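Local coordinates for Glyoxalase/bleomycin resistance protein/dioxygenase (Nostoc punctiforme PCC 73102, PDB 3KOL) that binds cobalt in a vicinal-oxygen-chelate (glyoxalase/bleomycin resistance/dioxygenase) fold and is probably a metal-dependent lyase or dioxygenase whose reaction remains uncertain, at residues K63-I68 / L75-E80; A24-D29 / P81-P86. All coordinates share one frame; numbering follows the deposited sequence.

Interaction 1: K63-I68 / L75-E80; sequences KVANFI and LDLFGE
L75 and F67 exchange two backbone bonds at one end of this antiparallel hairpin: L75 N donates to F67 O at 2.7 Å, nearly straight at 173°, and F67 N returns a bond to L75 O. A65 and L77 form the next hydrogen-bonded pair, L77 N reaching A65 O at 2.8 Å and A65 N reaching L77 O at 3.0 Å. Just before strand 64-68 begins, K63 O accepts G79 N at 2.8 Å. The K63 side chain bends at chi2 (63°), which places CD, and reaches G79 O with NZ at 3.0 Å, the donor lying above the carbonyl plane. In the non-hydrogen-bonded pairs, V64 with F78 and N66 with D76, the side chains lie side by side and point the same way. V64 CG2 meets F78 CD1 at 3.7 Å, while the F78 ring also packs edge-to-face on Y98 of the second subunit. The side chain of D76 lies about 5 Å from a bound cobalt. A65, F67, L75 and L77 share the other face, beneath helix 30-40; there L77 CD1 touches the rim of the F67 ring, 3.6 Å from CE2. Chemistry therefore divides the hairpin: one face is apolar and seals against the helix, the other holds D76 near the cobalt, with N66 alongside it, and F78 at the subunit interface.

Interaction 2: A24-D29 / P81-P86; sequences ALNVQD and PELSPP
Q28 and P81 meet in a loop-to-loop contact at the edge of a βαβββ half of the vicinal-oxygen-chelate fold, where strand 17-27 gives way to helix 30-40 and the chain leaves strand 74-79. The contact is partly buried and small, about 200 Å² in all. P81 CA makes a CA-H...O contact with Q28 O at 3.4 Å, and P81 CB lies 3.7 Å from the same oxygen. Q28 CG, anti to the backbone N (chi1 -163°), lies 3.5 Å from P81 O. Farther back along strand 17-27, N26 turns its side chain toward the loop and L83. Its amide nitrogen ND2 is satisfied by a hydrogen bond to the backbone oxygen of F94 of the second subunit, so L83 packs beside a group already held at the dimer interface. A24, L25 and N26 pair there with an antiparallel strand of the second subunit, and P85 and P86 pack on that subunit's T95 and R96. L83 CD1 comes to 4.2 Å from N26 ND2, the two side chains meeting at a slant.

From the N terminus, the chain first runs through 24-29 at the end of strand 17-27, passes through helix 30-40, and only later enters 63-68. A short turn brings it back along 75-80, so interaction 1 closes a hairpin of six intervening residues. The chain continues directly into 81-86, where interaction 2 closes a much longer loop of 51 residues that encloses the whole hairpin. The two contacts meet because strands 17-27 and 74-79 are parallel neighbours: F78 N lies 2.8 Å from L25 O, and E80 N lies 2.7 Å from V27 O, both probable hydrogen bonds. Together they tie the hairpin to strand 17-27, which continues the sheet into the second subunit, and hold the exit loop against the end of that strand.

Interaction 1: K63-I68 / L75-E80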
ATOM      1  N   LYS A  63      -1.471   1.744  20.565  1.00 30.49           N
ATOM      2  CA  LYS A  63      -1.035   0.481  19.975  1.00 28.05           C
ATOM      3  C   LYS A  63      -1.221   0.551  18.463  1.00 26.15           C
ATOM      4  O   LYS A  63      -0.548  -0.143  17.703  1.00 23.10           O
ATOM      5  CB  LYS A  63      -1.862  -0.673  20.542  1.00 30.25           C
ATOM      6  CG  LYS A  63      -1.419  -2.046  20.079  1.00 34.83           C
ATOM      7  CD  LYS A  63      -0.002  -2.352  20.540  1.00 37.28           C
ATOM      8  CE  LYS A  63       0.404  -3.768  20.164  1.00 39.35           C
ATOM      9  NZ  LYS A  63       1.805  -4.065  20.574  1.00 40.79           N
ATOM     10  N   VAL A  64      -2.154   1.395  18.042  1.00 24.00           N
ATOM     11  CA  VAL A  64      -2.454   1.583  16.633  1.00 22.64           C
ATOM     12  C   VAL A  64      -2.639   3.067  16.350  1.00 22.44           C
ATOM     13  O   VAL A  64      -3.136   3.811  17.197  1.00 21.93           O
ATOM     14  CB  VAL A  64      -3.749   0.838  16.241  1.00 23.14           C
ATOM     15  CG1 VAL A  64      -4.100   1.122  14.786  1.00 22.50           C
ATOM     16  CG2 VAL A  64      -3.572  -0.655  16.456  1.00 22.30           C
ATOM     17  N   ALA A  65      -2.228   3.493  15.159  1.00 20.18           N
ATOM     18  CA  ALA A  65      -2.374   4.880  14.744  1.00 18.14           C
ATOM     19  C   ALA A  65      -2.914   4.870  13.317  1.00 17.69           C
ATOM     20  O   ALA A  65      -2.558   4.001  12.522  1.00 17.15           O
ATOM     21  CB  ALA A  65      -1.028   5.598  14.799  1.00 18.75           C
ATOM     22  N   ASN A  66      -3.783   5.825  13.006  1.00 16.17           N
ATOM     23  CA  ASN A  66      -4.381   5.927  11.681  1.00 15.88           C
ATOM     24  C   ASN A  66      -4.132   7.321  11.118  1.00 16.28           C
ATOM     25  O   ASN A  66      -4.421   8.320  11.775  1.00 17.10           O
ATOM     26  CB  ASN A  66      -5.897   5.699  11.758  1.00 19.70           C
ATOM     27  CG  ASN A  66      -6.282   4.229  11.863  1.00 23.84           C
ATOM     28  OD1 ASN A  66      -5.574   3.422  12.458  1.00 27.01           O
ATOM     29  ND2 ASN A  66      -7.433   3.884  11.297  1.00 28.28           N
ATOM     30  N   PHE A  67      -3.595   7.379   9.906  1.00 11.89           N
ATOM     31  CA  PHE A  67      -3.335   8.641   9.221  1.00 13.10           C
ATOM     32  C   PHE A  67      -4.093   8.568   7.914  1.00 12.75           C
ATOM     33  O   PHE A  67      -4.381   7.475   7.422  1.00 12.17           O
ATOM     34  CB  PHE A  67      -1.836   8.819   8.963  1.00 13.55           C
ATOM     35  CG  PHE A  67      -1.039   9.049  10.212  1.00 14.63           C
ATOM     36  CD1 PHE A  67      -0.934  10.322  10.759  1.00 15.11           C
ATOM     37  CD2 PHE A  67      -0.447   7.981  10.879  1.00 15.72           C
ATOM     38  CE1 PHE A  67      -0.251  10.529  11.958  1.00 17.85           C
ATOM     39  CE2 PHE A  67       0.235   8.177  12.074  1.00 15.68           C
ATOM     40  CZ  PHE A  67       0.332   9.455  12.615  1.00 16.73           C
ATOM     41  N   ILE A  68      -4.437   9.720   7.353  1.00 12.16           N
ATOM     42  CA  ILE A  68      -5.183   9.737   6.101  1.00 12.82           C
ATOM     43  C   ILE A  68      -4.701  10.793   5.123  1.00 14.60           C
ATOM     44  O   ILE A  68      -4.130  11.810   5.518  1.00 14.96           O
ATOM     45  CB  ILE A  68      -6.664  10.031   6.340  1.00 14.14           C
ATOM     46  CG1 ILE A  68      -6.815  11.421   6.964  1.00 14.89           C
ATOM     47  CG2 ILE A  68      -7.266   8.976   7.238  1.00 16.70           C
ATOM     48  CD1 ILE A  68      -8.187  12.020   6.820  1.00 19.36           C
ATOM     49  N   LEU A  75      -3.706   5.091   6.237  1.00 11.18           N
ATOM     50  CA  LEU A  75      -2.432   4.426   6.483  1.00 10.43           C
ATOM     51  C   LEU A  75      -2.532   3.980   7.937  1.00 12.53           C
ATOM     52  O   LEU A  75      -2.597   4.815   8.841  1.00 12.55           O
ATOM     53  CB  LEU A  75      -1.253   5.398   6.328  1.00 10.08           C
ATOM     54  CG  LEU A  75       0.120   4.835   6.715  1.00 11.45           C
ATOM     55  CD1 LEU A  75       0.495   3.710   5.760  1.00 10.64           C
ATOM     56  CD2 LEU A  75       1.178   5.943   6.669  1.00 11.54           C
ATOM     57  N   ASP A  76      -2.586   2.672   8.160  1.00 12.82           N
ATOM     58  CA  ASP A  76      -2.672   2.137   9.515  1.00 14.87           C
ATOM     59  C   ASP A  76      -1.290   1.743   9.987  1.00 15.32           C
ATOM     60  O   ASP A  76      -0.545   1.089   9.259  1.00 15.61           O
ATOM     61  CB  ASP A  76      -3.553   0.878   9.591  1.00 16.44           C
ATOM     62  CG  ASP A  76      -5.021   1.161   9.371  1.00 23.67           C
ATOM     63  OD1 ASP A  76      -5.491   2.258   9.741  1.00 26.04           O
ATOM     64  OD2 ASP A  76      -5.716   0.260   8.848  1.00 24.74           O
ATOM     65  N   LEU A  77      -0.950   2.142  11.208  1.00 13.41           N
ATOM     66  CA  LEU A  77       0.329   1.781  11.786  1.00 13.21           C
ATOM     67  C   LEU A  77       0.018   0.885  12.977  1.00 14.37           C
ATOM     68  O   LEU A  77      -0.734   1.271  13.869  1.00 15.26           O
ATOM     69  CB  LEU A  77       1.093   3.023  12.245  1.00 13.78           C
ATOM     70  CG  LEU A  77       1.380   4.080  11.178  1.00 12.37           C
ATOM     71  CD1 LEU A  77       2.169   5.210  11.811  1.00 12.00           C
ATOM     72  CD2 LEU A  77       2.160   3.470  10.015  1.00 13.04           C
ATOM     73  N   PHE A  78       0.576  -0.320  12.963  1.00 15.54           N
ATOM     74  CA  PHE A  78       0.371  -1.284  14.032  1.00 16.78           C
ATOM     75  C   PHE A  78       1.660  -1.419  14.821  1.00 16.80           C
ATOM     76  O   PHE A  78       2.679  -1.836  14.282  1.00 16.26           O
ATOM     77  CB  PHE A  78      -0.027  -2.640  13.439  1.00 19.58           C
ATOM     78  CG  PHE A  78      -1.445  -2.689  12.946  1.00 22.06           C
ATOM     79  CD1 PHE A  78      -2.484  -2.989  13.820  1.00 24.65           C
ATOM     80  CD2 PHE A  78      -1.749  -2.399  11.618  1.00 24.26           C
ATOM     81  CE1 PHE A  78      -3.805  -2.998  13.386  1.00 25.74           C
ATOM     82  CE2 PHE A  78      -3.074  -2.404  11.171  1.00 24.14           C
ATOM     83  CZ  PHE A  78      -4.102  -2.704  12.056  1.00 26.30           C
ATOM     84  N   GLY A  79       1.612  -1.053  16.098  1.00 17.08           N
ATOM     85  CA  GLY A  79       2.794  -1.151  16.935  1.00 17.73           C
ATOM     86  C   GLY A  79       3.194  -2.593  17.178  1.00 18.20           C
ATOM     87  O   GLY A  79       2.425  -3.374  17.738  1.00 18.82           O
ATOM     88  N   GLU A  80       4.400  -2.944  16.746  1.00 18.85           N
ATOM     89  CA  GLU A  80       4.934  -4.295  16.896  1.00 20.47           C
ATOM     90  C   GLU A  80       6.378  -4.184  17.375  1.00 20.79           C
ATOM     91  O   GLU A  80       7.308  -4.482  16.631  1.00 19.59           O
ATOM     92  CB  GLU A  80       4.906  -5.027  15.550  1.00 22.09           C
ATOM     93  CG  GLU A  80       3.519  -5.337  15.009  1.00 23.49           C
ATOM     94  CD  GLU A  80       2.751  -6.301  15.893  1.00 28.25           C
ATOM     95  OE1 GLU A  80       3.397  -7.018  16.686  1.00 27.72           O
ATOM     96  OE2 GLU A  80       1.506  -6.353  15.788  1.00 29.67           O
TER

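Interaction 2: A24-D29 / P81-P86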
ATOM      1  N   ALA A  24      -1.725  -1.186   5.582  1.00 11.13           N
ATOM      2  CA  ALA A  24      -1.265  -1.320   6.954  1.00 11.30           C
ATOM      3  C   ALA A  24       0.212  -1.655   7.022  1.00 11.47           C
ATOM      4  O   ALA A  24       0.724  -2.443   6.227  1.00  9.80           O
ATOM      5  CB  ALA A  24      -2.074  -2.398   7.669  1.00 11.94           C
ATOM      6  N   LEU A  25       0.888  -1.032   7.979  1.00 11.80           N
ATOM      7  CA  LEU A  25       2.305  -1.250   8.197  1.00 11.58           C
ATOM      8  C   LEU A  25       2.512  -1.640   9.653  1.00 12.26           C
ATOM      9  O   LEU A  25       1.783  -1.183  10.532  1.00 11.57           O
ATOM     10  CB  LEU A  25       3.107   0.031   7.922  1.00 11.36           C
ATOM     11  CG  LEU A  25       2.965   0.793   6.598  1.00 13.48           C
ATOM     12  CD1 LEU A  25       3.929   1.983   6.599  1.00 11.93           C
ATOM     13  CD2 LEU A  25       3.269  -0.120   5.425  1.00 11.91           C
ATOM     14  N   ASN A  26       3.491  -2.506   9.899  1.00 13.38           N
ATOM     15  CA  ASN A  26       3.840  -2.900  11.260  1.00 14.26           C
ATOM     16  C   ASN A  26       5.073  -2.067  11.585  1.00 14.00           C
ATOM     17  O   ASN A  26       6.019  -2.035  10.798  1.00 15.93           O
ATOM     18  CB  ASN A  26       4.209  -4.379  11.341  1.00 13.58           C
ATOM     19  CG  ASN A  26       3.016  -5.279  11.165  1.00 13.94           C
ATOM     20  OD1 ASN A  26       1.905  -4.932  11.566  1.00 15.96           O
ATOM     21  ND2 ASN A  26       3.235  -6.448  10.570  1.00 15.20           N
ATOM     22  N   VAL A  27       5.065  -1.394  12.729  1.00 14.38           N
ATOM     23  CA  VAL A  27       6.196  -0.555  13.105  1.00 14.82           C
ATOM     24  C   VAL A  27       6.741  -0.935  14.480  1.00 17.69           C
ATOM     25  O   VAL A  27       5.977  -1.164  15.419  1.00 18.86           O
ATOM     26  CB  VAL A  27       5.781   0.922  13.112  1.00 14.84           C
ATOM     27  CG1 VAL A  27       5.259   1.313  11.729  1.00 15.79           C
ATOM     28  CG2 VAL A  27       4.706   1.164  14.155  1.00 13.33           C
ATOM     29  N   GLN A  28       8.062  -1.005  14.595  1.00 18.63           N
ATOM     30  CA  GLN A  28       8.692  -1.370  15.863  1.00 20.89           C
ATOM     31  C   GLN A  28       8.632  -0.219  16.868  1.00 20.61           C
ATOM     32  O   GLN A  28       8.466  -0.446  18.069  1.00 20.34           O
ATOM     33  CB  GLN A  28      10.150  -1.786  15.623  1.00 24.28           C
ATOM     34  CG  GLN A  28      10.770  -2.570  16.777  1.00 30.02           C
ATOM     35  CD  GLN A  28      11.178  -1.693  17.946  1.00 34.01           C
ATOM     36  OE1 GLN A  28      11.024  -2.073  19.110  1.00 36.58           O
ATOM     37  NE2 GLN A  28      11.728  -0.524  17.641  1.00 36.76           N
ATOM     38  N   ASP A  29       8.757   1.009  16.370  1.00 19.81           N
ATOM     39  CA  ASP A  29       8.734   2.202  17.216  1.00 21.50           C
ATOM     40  C   ASP A  29       7.579   3.115  16.802  1.00 22.28           C
ATOM     41  O   ASP A  29       7.735   3.963  15.925  1.00 21.49           O
ATOM     42  CB  ASP A  29      10.061   2.958  17.081  1.00 22.53           C
ATOM     43  CG  ASP A  29      10.225   4.050  18.125  1.00 25.45           C
ATOM     44  OD1 ASP A  29       9.217   4.681  18.500  1.00 25.09           O
ATOM     45  OD2 ASP A  29      11.372   4.291  18.557  1.00 27.49           O
ATOM     46  N   PRO A  81       6.582  -3.760  18.632  1.00 22.10           N
ATOM     47  CA  PRO A  81       7.929  -3.610  19.191  1.00 21.87           C
ATOM     48  C   PRO A  81       8.764  -4.884  19.254  1.00 22.97           C
ATOM     49  O   PRO A  81       9.987  -4.818  19.351  1.00 22.14           O
ATOM     50  CB  PRO A  81       7.661  -3.021  20.573  1.00 22.98           C
ATOM     51  CG  PRO A  81       6.360  -3.653  20.947  1.00 24.48           C
ATOM     52  CD  PRO A  81       5.559  -3.517  19.665  1.00 23.60           C
ATOM     53  N   GLU A  82       8.118  -6.042  19.185  1.00 25.31           N
ATOM     54  CA  GLU A  82       8.857  -7.297  19.257  1.00 27.25           C
ATOM     55  C   GLU A  82       9.130  -7.955  17.908  1.00 27.19           C
ATOM     56  O   GLU A  82       9.780  -8.999  17.843  1.00 27.01           O
ATOM     57  CB  GLU A  82       8.138  -8.268  20.194  1.00 30.67           C
ATOM     58  CG  GLU A  82       8.108  -7.771  21.632  1.00 38.19           C
ATOM     59  CD  GLU A  82       7.554  -8.791  22.601  1.00 44.06           C
ATOM     60  OE1 GLU A  82       6.378  -9.184  22.450  1.00 47.74           O
ATOM     61  OE2 GLU A  82       8.298  -9.202  23.518  1.00 47.54           O
ATOM     62  N   LEU A  83       8.647  -7.346  16.831  1.00 24.56           N
ATOM     63  CA  LEU A  83       8.882  -7.898  15.503  1.00 24.06           C
ATOM     64  C   LEU A  83      10.172  -7.355  14.910  1.00 23.19           C
ATOM     65  O   LEU A  83      10.654  -6.294  15.309  1.00 22.85           O
ATOM     66  CB  LEU A  83       7.711  -7.579  14.569  1.00 22.46           C
ATOM     67  CG  LEU A  83       6.394  -8.291  14.882  1.00 22.21           C
ATOM     68  CD1 LEU A  83       5.354  -7.941  13.819  1.00 21.97           C
ATOM     69  CD2 LEU A  83       6.621  -9.797  14.916  1.00 21.80           C
ATOM     70  N   SER A  84      10.730  -8.097  13.961  1.00 23.73           N
ATOM     71  CA  SER A  84      11.960  -7.707  13.290  1.00 24.85           C
ATOM     72  C   SER A  84      11.669  -7.413  11.821  1.00 24.78           C
ATOM     73  O   SER A  84      10.669  -7.872  11.279  1.00 24.57           O
ATOM     74  CB  SER A  84      12.990  -8.842  13.365  1.00 26.55           C
ATOM     75  OG  SER A  84      13.258  -9.221  14.706  1.00 29.62           O
ATOM     76  N   PRO A  85      12.528  -6.622  11.164  1.00 24.90           N
ATOM     77  CA  PRO A  85      12.287  -6.334   9.751  1.00 24.69           C
ATOM     78  C   PRO A  85      12.733  -7.573   8.972  1.00 26.09           C
ATOM     79  O   PRO A  85      13.449  -8.421   9.514  1.00 22.62           O
ATOM     80  CB  PRO A  85      13.184  -5.126   9.494  1.00 24.42           C
ATOM     81  CG  PRO A  85      14.347  -5.383  10.413  1.00 24.33           C
ATOM     82  CD  PRO A  85      13.657  -5.827  11.681  1.00 24.98           C
ATOM     83  N   PRO A  86      12.307  -7.711   7.706  1.00 27.34           N
ATOM     84  CA  PRO A  86      12.730  -8.894   6.948  1.00 28.23           C
ATOM     85  C   PRO A  86      14.255  -9.011   6.909  1.00 28.76           C
ATOM     86  O   PRO A  86      14.803 -10.109   6.825  1.00 28.99           O
ATOM     87  CB  PRO A  86      12.103  -8.669   5.570  1.00 29.04           C
ATOM     88  CG  PRO A  86      11.941  -7.183   5.491  1.00 29.15           C
ATOM     89  CD  PRO A  86      11.477  -6.823   6.877  1.00 27.81           C
TER